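MHC class I antigen (Ctenopharyngodon idella, PDB 5H5Z) probably presents peptides at the cell surface to T cells, as an MHC class I heavy chain paired with beta-2-microglobulin. Local coordinates at residues 179-184 with 254-259; 191-196 with 239-244; 197-202 with 233-238. One frame throughout, in Å; residues are numbered along the deposited sequence. Where two conformers were deposited one is given.

How the contacts relate
All three contacts lie in the immunoglobulin C1-set domain of the heavy chain. Contact 3 is centred about 8 Å from contact 1 and about 19 Å from contact 2. Contacts 2 and 3 are successive parts of one antiparallel pair, strands 194-201 and 234-240. Strand 182-187 of contact 1 is the next strand of that sheet. Contact 1 also reaches strand 252-258 in the facing sheet. The disulfide C196-C254 ties contact 2 to contact 1. Along the chain, contact 1 closes the longest loop, contact 2 a shorter one within it, and contact 3 the shortest. Contacts 2 and 3 build one sheet, and contact 1 joins it to the other. The outer face at contact 3 meets beta-2-microglobulin.

Contact 1: 179-184 with 254-259; sequences VSPQVS and CVVEHQ
Strand residues 182-184 and 254-258 lie in different sheets; residues 179-181 lead into the first. The backbones stay well apart: CA of S180 is 6.6 Å from CA of H258, and CA of V183 is 7.6 Å from CA of V256. Both V183 and V256 have CG1 anti to the backbone N (chi1 -179° and -180°). They meet tip to tip, with V183 CG1 3.7 Å from V256 CG2. P181 lies alongside V256 but runs the opposite way, with P181 CG 3.8 Å from V256 CG1. The same proline ring meets H258 at a slant, P181 CD being 3.5 Å from H258 CB. For H258, chi1 177° sets CG anti to the N, bringing the ring beside P181 CD and V179 O. V179 O is 3.2 Å from H258 NE2, at too poor an angle for a bond. Both ring nitrogens have partners: ND1 bonds to G205 O and NE2 weakly to Y202 O. Together they probably limit ring rotation, ND1 more firmly than NE2. Q259 CG lies against one ring face. P181 also packs on A198 and F201 of strand 194-201. V183 and V256 both touch C196, whose disulfide to C254 pins strand 194-201 to strand 252-258 across the sandwich.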
loop_
_atom_site.group_PDB
_atom_site.type_symbol
_atom_site.label_atom_id
_atom_site.label_comp_id
_atom_site.label_asym_id
_atom_site.label_seq_id
_atom_site.Cartn_x
_atom_site.Cartn_y
_atom_site.Cartn_z
ATOM N N VAL A 179 14.148 -12.275 2.539
ATOM C CA VAL A 179 13.623 -13.053 3.658
ATOM C C VAL A 179 12.695 -14.134 3.100
ATOM O O VAL A 179 11.723 -13.830 2.399
ATOM C CB VAL A 179 12.860 -12.167 4.672
ATOM C CG1 VAL A 179 12.496 -12.967 5.913
ATOM C CG2 VAL A 179 13.688 -10.950 5.065
ATOM N N SER A 180 13.004 -15.390 3.407
ATOM C CA SER A 180 12.219 -16.517 2.904
ATOM C C SER A 180 10.848 -16.624 3.586
ATOM O O SER A 180 10.704 -16.254 4.755
ATOM C CB SER A 180 13.003 -17.826 3.042
ATOM O OG SER A 180 14.206 -17.775 2.290
ATOM N N PRO A 181 9.834 -17.115 2.850
ATOM C CA PRO A 181 8.507 -17.284 3.456
ATOM C C PRO A 181 8.478 -18.369 4.527
ATOM O O PRO A 181 9.176 -19.386 4.417
ATOM C CB PRO A 181 7.594 -17.665 2.281
ATOM C CG PRO A 181 8.478 -17.988 1.139
ATOM C CD PRO A 181 9.840 -17.407 1.402
ATOM N N GLN A 182 7.702 -18.114 5.574
ATOM C CA GLN A 182 7.337 -19.144 6.537
ATOM C C GLN A 182 6.058 -19.778 6.010
ATOM O O GLN A 182 5.068 -19.085 5.785
ATOM C CB GLN A 182 7.149 -18.544 7.934
ATOM C CG GLN A 182 8.418 -17.904 8.493
ATOM C CD GLN A 182 8.212 -17.187 9.816
ATOM O OE1 GLN A 182 8.467 -15.983 9.926
ATOM N NE2 GLN A 182 7.764 -17.919 10.829
ATOM N N VAL A 183 6.088 -21.091 5.789
ATOM C CA VAL A 183 5.011 -21.781 5.078
ATOM C C VAL A 183 4.312 -22.798 5.970
ATOM O O VAL A 183 4.971 -23.586 6.656
ATOM C CB VAL A 183 5.537 -22.486 3.802
ATOM C CG1 VAL A 183 4.408 -23.182 3.049
ATOM C CG2 VAL A 183 6.257 -21.500 2.887
ATOM N N SER A 184 2.979 -22.767 5.963
ATOM C CA SER A 184 2.172 -23.771 6.662
ATOM C C SER A 184 1.041 -24.293 5.773
ATOM O O SER A 184 0.593 -23.601 4.853
ATOM C CB SER A 184 1.591 -23.199 7.959
ATOM O OG SER A 184 2.613 -22.875 8.887
ATOM N N CYS A 254 1.922 -28.768 -1.453
ATOM C CA CYS A 254 2.051 -27.372 -1.854
ATOM C C CYS A 254 3.519 -27.054 -2.056
ATOM O O CYS A 254 4.363 -27.505 -1.279
ATOM C CB CYS A 254 1.486 -26.429 -0.790
ATOM S SG CYS A 254 1.744 -24.701 -1.243
ATOM N N VAL A 255 3.818 -26.279 -3.096
ATOM C CA VAL A 255 5.177 -25.805 -3.336
ATOM C C VAL A 255 5.184 -24.277 -3.328
ATOM O O VAL A 255 4.457 -23.640 -4.094
ATOM C CB VAL A 255 5.767 -26.352 -4.659
ATOM C CG1 VAL A 255 7.205 -25.877 -4.843
ATOM C CG2 VAL A 255 5.712 -27.876 -4.692
ATOM N N VAL A 256 5.990 -23.699 -2.441
ATOM C CA VAL A 256 6.166 -22.247 -2.386
ATOM C C VAL A 256 7.563 -21.879 -2.876
ATOM O O VAL A 256 8.568 -22.326 -2.308
ATOM C CB VAL A 256 5.930 -21.679 -0.966
ATOM C CG1 VAL A 256 6.116 -20.171 -0.957
ATOM C CG2 VAL A 256 4.535 -22.026 -0.475
ATOM N N GLU A 257 7.616 -21.077 -3.937
ATOM C CA GLU A 257 8.884 -20.624 -4.506
ATOM C C GLU A 257 9.111 -19.128 -4.288
ATOM O O GLU A 257 8.249 -18.305 -4.591
ATOM C CB GLU A 257 8.979 -20.968 -5.999
ATOM C CG GLU A 257 10.357 -20.688 -6.595
ATOM C CD GLU A 257 10.497 -21.142 -8.038
ATOM O OE1 GLU A 257 11.232 -20.476 -8.793
ATOM O OE2 GLU A 257 9.877 -22.155 -8.421
ATOM N N HIS A 258 10.289 -18.790 -3.770
ATOM C CA HIS A 258 10.670 -17.407 -3.500
ATOM C C HIS A 258 12.176 -17.309 -3.658
ATOM O O HIS A 258 12.908 -18.127 -3.100
ATOM C CB HIS A 258 10.251 -17.025 -2.078
ATOM C CG HIS A 258 10.650 -15.640 -1.662
ATOM N ND1 HIS A 258 9.932 -14.517 -2.014
ATOM C CD2 HIS A 258 11.670 -15.205 -0.887
ATOM C CE1 HIS A 258 10.506 -13.448 -1.492
ATOM N NE2 HIS A 258 11.561 -13.839 -0.802
ATOM N N GLN A 259 12.629 -16.323 -4.433
ATOM C CA GLN A 259 14.060 -16.122 -4.694
ATOM C C GLN A 259 14.775 -17.413 -5.133
ATOM O O GLN A 259 15.800 -17.790 -4.561
ATOM C CB GLN A 259 14.752 -15.492 -3.473
ATOM C CG GLN A 259 14.227 -14.118 -3.088
ATOM C CD GLN A 259 14.465 -13.076 -4.164
ATOM O OE1 GLN A 259 15.590 -12.898 -4.633
ATOM N NE2 GLN A 259 13.404 -12.379 -4.560
#

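Contact 2: 191-196 with 239-244; sequences SSPVTC and TLNVGP
Two backbone hydrogen bonds join V194 and L240, an antiparallel hydrogen-bonded pair. V194 N gives to L240 O at 3.0 Å, in the plane of that carbonyl. L240 N gives to V194 O at 2.8 Å, nearly along the C=O axis. The next pair, T195 and T239, is non-hydrogen-bonded. Its side chains meet at a slant, and their OG1 atoms share a weak hydrogen bond of 3.3 Å. In both threonines OG1 is anti to the carbonyl carbon and CG2 to the N. T239 CG2 thereby comes within 3.7 Å of P193 CB. The P193 ring runs abreast of N241, with P193 CG 3.5 Å from N241 OD1. Beyond the strands a water links the two segments, hydrogen-bonded to S192 O (2.8 Å) and V242 O (2.6 Å). At the far end S191 OG rests 3.7 Å from P244 CG, in the first turn of helix 244-249. Q187 NE2 gives S192 O a further bond. V194 and L240 point into the sandwich, onto W210 of strand 207-212 and W247 of helix 244-249. Strand 182-187 flanks 194-201 through the T195-L186 backbone bond. T239 is backbone hydrogen-bonded to D222 of strand 221-228, on the other side of 234-240.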
loop_
_atom_site.group_PDB
_atom_site.type_symbol
_atom_site.label_atom_id
_atom_site.label_comp_id
_atom_site.label_asym_id
_atom_site.label_seq_id
_atom_site.Cartn_x
_atom_site.Cartn_y
_atom_site.Cartn_z
ATOM N N SER A 191 -12.469 -32.785 6.184
ATOM C CA SER A 191 -13.173 -32.838 4.907
ATOM C C SER A 191 -13.178 -31.501 4.162
ATOM O O SER A 191 -13.717 -31.404 3.057
ATOM C CB SER A 191 -14.599 -33.357 5.101
ATOM O OG SER A 191 -14.579 -34.660 5.652
ATOM N N SER A 192 -12.575 -30.484 4.772
ATOM C CA SER A 192 -12.588 -29.124 4.238
ATOM C C SER A 192 -11.414 -28.848 3.295
ATOM O O SER A 192 -10.499 -29.671 3.194
ATOM C CB SER A 192 -12.596 -28.120 5.391
ATOM O OG SER A 192 -13.855 -28.118 6.033
ATOM N N PRO A 193 -11.434 -27.690 2.595
ATOM C CA PRO A 193 -10.294 -27.347 1.739
ATOM C C PRO A 193 -8.993 -27.185 2.527
ATOM O O PRO A 193 -9.015 -26.997 3.749
ATOM C CB PRO A 193 -10.704 -26.004 1.122
ATOM C CG PRO A 193 -12.191 -25.961 1.214
ATOM C CD PRO A 193 -12.535 -26.711 2.468
ATOM N N VAL A 194 -7.870 -27.271 1.823
ATOM C CA VAL A 194 -6.556 -27.121 2.440
ATOM C C VAL A 194 -5.934 -25.832 1.920
ATOM O O VAL A 194 -5.935 -25.583 0.712
ATOM C CB VAL A 194 -5.643 -28.327 2.138
ATOM C CG1 VAL A 194 -4.272 -28.136 2.774
ATOM C CG2 VAL A 194 -6.287 -29.626 2.625
ATOM N N THR A 195 -5.426 -25.015 2.843
ATOM C CA THR A 195 -4.827 -23.724 2.515
ATOM C C THR A 195 -3.311 -23.757 2.713
ATOM O O THR A 195 -2.816 -24.095 3.791
ATOM C CB THR A 195 -5.432 -22.584 3.364
ATOM O OG1 THR A 195 -6.827 -22.461 3.072
ATOM C CG2 THR A 195 -4.756 -21.245 3.057
ATOM N N CYS A 196 -2.583 -23.410 1.660
ATOM C CA CYS A 196 -1.133 -23.228 1.752
ATOM C C CYS A 196 -0.842 -21.750 1.992
ATOM O O CYS A 196 -1.062 -20.918 1.111
ATOM C CB CYS A 196 -0.471 -23.705 0.466
ATOM S SG CYS A 196 1.332 -23.646 0.441
ATOM N N THR A 239 -5.585 -21.971 -1.954
ATOM C CA THR A 239 -6.501 -22.937 -1.366
ATOM C C THR A 239 -6.837 -24.016 -2.387
ATOM O O THR A 239 -7.212 -23.707 -3.519
ATOM C CB THR A 239 -7.794 -22.245 -0.881
ATOM O OG1 THR A 239 -7.461 -21.211 0.056
ATOM C CG2 THR A 239 -8.728 -23.235 -0.207
ATOM N N LEU A 240 -6.686 -25.276 -1.977
ATOM C CA LEU A 240 -7.044 -26.422 -2.807
ATOM C C LEU A 240 -8.340 -27.028 -2.300
ATOM O O LEU A 240 -8.436 -27.409 -1.132
ATOM C CB LEU A 240 -5.940 -27.486 -2.778
ATOM C CG LEU A 240 -6.184 -28.753 -3.609
ATOM C CD1 LEU A 240 -6.056 -28.467 -5.098
ATOM C CD2 LEU A 240 -5.236 -29.872 -3.197
ATOM N N ASN A 241 -9.331 -27.114 -3.181
ATOM C CA ASN A 241 -10.599 -27.728 -2.822
ATOM C C ASN A 241 -10.880 -29.013 -3.590
ATOM O O ASN A 241 -11.718 -29.049 -4.490
ATOM C CB ASN A 241 -11.768 -26.744 -2.952
ATOM C CG ASN A 241 -13.019 -27.235 -2.241
ATOM O OD1 ASN A 241 -12.952 -28.117 -1.380
ATOM N ND2 ASN A 241 -14.165 -26.668 -2.596
ATOM N N VAL A 242 -10.147 -30.062 -3.236
ATOM C CA VAL A 242 -10.496 -31.410 -3.658
ATOM C C VAL A 242 -11.074 -32.075 -2.416
ATOM O O VAL A 242 -10.966 -31.532 -1.316
ATOM C CB VAL A 242 -9.291 -32.188 -4.239
ATOM C CG1 VAL A 242 -8.697 -31.437 -5.424
ATOM C CG2 VAL A 242 -8.224 -32.449 -3.179
ATOM N N GLY A 243 -11.704 -33.228 -2.579
ATOM C CA GLY A 243 -12.342 -33.873 -1.439
ATOM C C GLY A 243 -11.346 -34.553 -0.516
ATOM O O GLY A 243 -10.188 -34.737 -0.889
ATOM N N PRO A 244 -11.790 -34.927 0.701
ATOM C CA PRO A 244 -10.948 -35.739 1.581
ATOM C C PRO A 244 -10.571 -37.075 0.936
ATOM O O PRO A 244 -9.521 -37.631 1.249
ATOM C CB PRO A 244 -11.838 -35.974 2.812
ATOM C CG PRO A 244 -13.229 -35.657 2.364
ATOM C CD PRO A 244 -13.064 -34.570 1.348
HETATM O O HOH W 1 -10.159 -31.534 1.188
#

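Contact 3: 197-202 with 233-238; sequences HATGFY and SFQRMS
Strands 197-199 and 234-238 run antiparallel, with axes 4.7 Å apart. A198 and R236 form a hydrogen-bonded pair: A198 N to R236 O and R236 N to A198 O are both 2.9 Å. The tight part surrounds F201. Its CG stands between the backbone N and the carbonyl carbon (chi1 56°), which folds the ring back over the neighbouring strand. F234 O sits over one face of the F201 ring, toward its rim, and F201 CE1 is 3.7 Å from F234 CB. The two phenylalanine side chains stand nearly perpendicular. V206 also packs on F201. F234 O takes a 2.9 Å bond from G200 N and a weak 3.3 Å bond from F201 N, while F234 N gives to F201 O. Packing is looser where F234 meets Y202. The F234 ring is approached at its edge, with CD2 of Y202 3.9 Å from CE1 of F234, and both residues are only partly buried. The R236 chain leads away from 197-202, packs on L223 and I208, and has NE bonded to G224 O. The opposite sheet face, of H197, T199, Q235 and M237, is mostly polar, M237 being the exception, and is largely buried against beta-2-microglobulin. Q235 OE1 lies in the plane of the H197 ring, at its edge, 3.0 Å from H197 CE1. The amide stands 78° to the ring. Q235 NE2 is held by N229 OD1 and by S12 O of beta-2-microglobulin. T199 OG1, alongside Q235 CB, bonds to H13 O of beta-2-microglobulin and to N229 ND2, so N229 grips both. M237 SD lies at the H197 ring edge. G200 has positive phi (85°) and forms, with F201 opposite F234, a G1 beta bulge. This bulged antiparallel pair of a C1-set sheet has one face on the sandwich core and the other on beta-2-microglobulin.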
loop_
_atom_site.group_PDB
_atom_site.type_symbol
_atom_site.label_atom_id
_atom_site.label_comp_id
_atom_site.label_asym_id
_atom_site.label_seq_id
_atom_site.Cartn_x
_atom_site.Cartn_y
_atom_site.Cartn_z
ATOM N N HIS A 197 -0.352 -21.443 3.190
ATOM C CA HIS A 197 -0.172 -20.075 3.652
ATOM C C HIS A 197 1.313 -19.745 3.747
ATOM O O HIS A 197 2.060 -20.451 4.425
ATOM C CB HIS A 197 -0.844 -19.904 5.021
ATOM C CG HIS A 197 -0.703 -18.531 5.606
ATOM N ND1 HIS A 197 -1.466 -17.460 5.188
ATOM C CD2 HIS A 197 0.099 -18.060 6.589
ATOM C CE1 HIS A 197 -1.124 -16.385 5.878
ATOM N NE2 HIS A 197 -0.179 -16.723 6.736
ATOM N N ALA A 198 1.722 -18.677 3.060
ATOM C CA ALA A 198 3.108 -18.201 3.069
ATOM C C ALA A 198 3.145 -16.795 3.634
ATOM O O ALA A 198 2.399 -15.926 3.175
ATOM C CB ALA A 198 3.679 -18.214 1.659
ATOM N N THR A 199 4.010 -16.561 4.622
ATOM C CA THR A 199 4.070 -15.250 5.277
ATOM C C THR A 199 5.490 -14.825 5.656
ATOM O O THR A 199 6.379 -15.664 5.823
ATOM C CB THR A 199 3.163 -15.186 6.531
ATOM O OG1 THR A 199 2.966 -13.816 6.913
ATOM C CG2 THR A 199 3.764 -15.964 7.712
ATOM N N GLY A 200 5.685 -13.516 5.794
ATOM C CA GLY A 200 6.922 -12.970 6.339
ATOM C C GLY A 200 8.035 -12.795 5.331
ATOM O O GLY A 200 9.189 -12.608 5.704
ATOM N N PHE A 201 7.691 -12.846 4.051
ATOM C CA PHE A 201 8.697 -12.806 3.002
ATOM C C PHE A 201 8.893 -11.410 2.399
ATOM O O PHE A 201 7.989 -10.566 2.412
ATOM C CB PHE A 201 8.407 -13.856 1.915
ATOM C CG PHE A 201 7.045 -13.732 1.289
ATOM C CD1 PHE A 201 6.836 -12.886 0.205
ATOM C CD2 PHE A 201 5.966 -14.474 1.779
ATOM C CE1 PHE A 201 5.579 -12.780 -0.378
ATOM C CE2 PHE A 201 4.709 -14.364 1.203
ATOM C CZ PHE A 201 4.514 -13.513 0.125
ATOM N N TYR A 202 10.102 -11.190 1.892
ATOM C CA TYR A 202 10.462 -9.987 1.151
ATOM C C TYR A 202 11.608 -10.363 0.216
ATOM O O TYR A 202 12.506 -11.096 0.633
ATOM C CB TYR A 202 10.898 -8.876 2.107
ATOM C CG TYR A 202 11.022 -7.528 1.444
ATOM C CD1 TYR A 202 12.218 -7.132 0.831
ATOM C CD2 TYR A 202 9.946 -6.638 1.431
ATOM C CE1 TYR A 202 12.328 -5.898 0.216
ATOM C CE2 TYR A 202 10.052 -5.390 0.823
ATOM C CZ TYR A 202 11.243 -5.032 0.219
ATOM O OH TYR A 202 11.353 -3.802 -0.385
ATOM N N SER A 233 6.859 -6.849 5.594
ATOM C CA SER A 233 6.874 -8.129 4.896
ATOM C C SER A 233 5.518 -8.387 4.252
ATOM O O SER A 233 4.587 -7.589 4.399
ATOM C CB SER A 233 7.260 -9.284 5.834
ATOM O OG SER A 233 6.220 -9.585 6.752
ATOM N N PHE A 234 5.414 -9.502 3.541
ATOM C CA PHE A 234 4.210 -9.831 2.788
ATOM C C PHE A 234 3.730 -11.235 3.075
ATOM O O PHE A 234 4.475 -12.052 3.630
ATOM C CB PHE A 234 4.483 -9.680 1.298
ATOM C CG PHE A 234 4.692 -8.262 0.884
ATOM C CD1 PHE A 234 5.967 -7.696 0.895
ATOM C CD2 PHE A 234 3.607 -7.477 0.523
ATOM C CE1 PHE A 234 6.159 -6.371 0.524
ATOM C CE2 PHE A 234 3.789 -6.147 0.155
ATOM C CZ PHE A 234 5.064 -5.596 0.156
ATOM N N GLN A 235 2.483 -11.506 2.697
ATOM C CA GLN A 235 1.946 -12.862 2.774
ATOM C C GLN A 235 1.055 -13.147 1.574
ATOM O O GLN A 235 0.603 -12.223 0.891
ATOM C CB GLN A 235 1.198 -13.085 4.094
ATOM C CG GLN A 235 -0.079 -12.280 4.274
ATOM C CD GLN A 235 -0.922 -12.820 5.410
ATOM O OE1 GLN A 235 -1.849 -13.595 5.187
ATOM N NE2 GLN A 235 -0.582 -12.443 6.637
ATOM N N ARG A 236 0.827 -14.431 1.316
ATOM C CA ARG A 236 -0.059 -14.889 0.248
ATOM C C ARG A 236 -0.456 -16.327 0.541
ATOM O O ARG A 236 0.301 -17.075 1.169
ATOM C CB ARG A 236 0.632 -14.803 -1.118
ATOM C CG ARG A 236 -0.324 -14.802 -2.296
ATOM C CD ARG A 236 0.365 -14.431 -3.600
ATOM N NE ARG A 236 -0.616 -14.294 -4.676
ATOM C CZ ARG A 236 -0.365 -13.772 -5.873
ATOM N NH1 ARG A 236 0.848 -13.322 -6.170
ATOM N NH2 ARG A 236 -1.337 -13.695 -6.774
ATOM N N MET A 237 -1.641 -16.715 0.091
ATOM C CA MET A 237 -2.076 -18.093 0.256
ATOM C C MET A 237 -2.767 -18.640 -0.983
ATOM O O MET A 237 -3.253 -17.885 -1.827
ATOM C CB MET A 237 -2.973 -18.239 1.490
ATOM C CG MET A 237 -4.374 -17.666 1.329
ATOM S SD MET A 237 -5.171 -17.545 2.932
ATOM C CE MET A 237 -6.889 -17.735 2.457
ATOM N N SER A 238 -2.791 -19.962 -1.083
ATOM C CA SER A 238 -3.573 -20.648 -2.103
ATOM C C SER A 238 -4.385 -21.740 -1.439
ATOM O O SER A 238 -3.930 -22.366 -0.486
ATOM C CB SER A 238 -2.667 -21.253 -3.173
ATOM O OG SER A 238 -3.441 -21.891 -4.175
#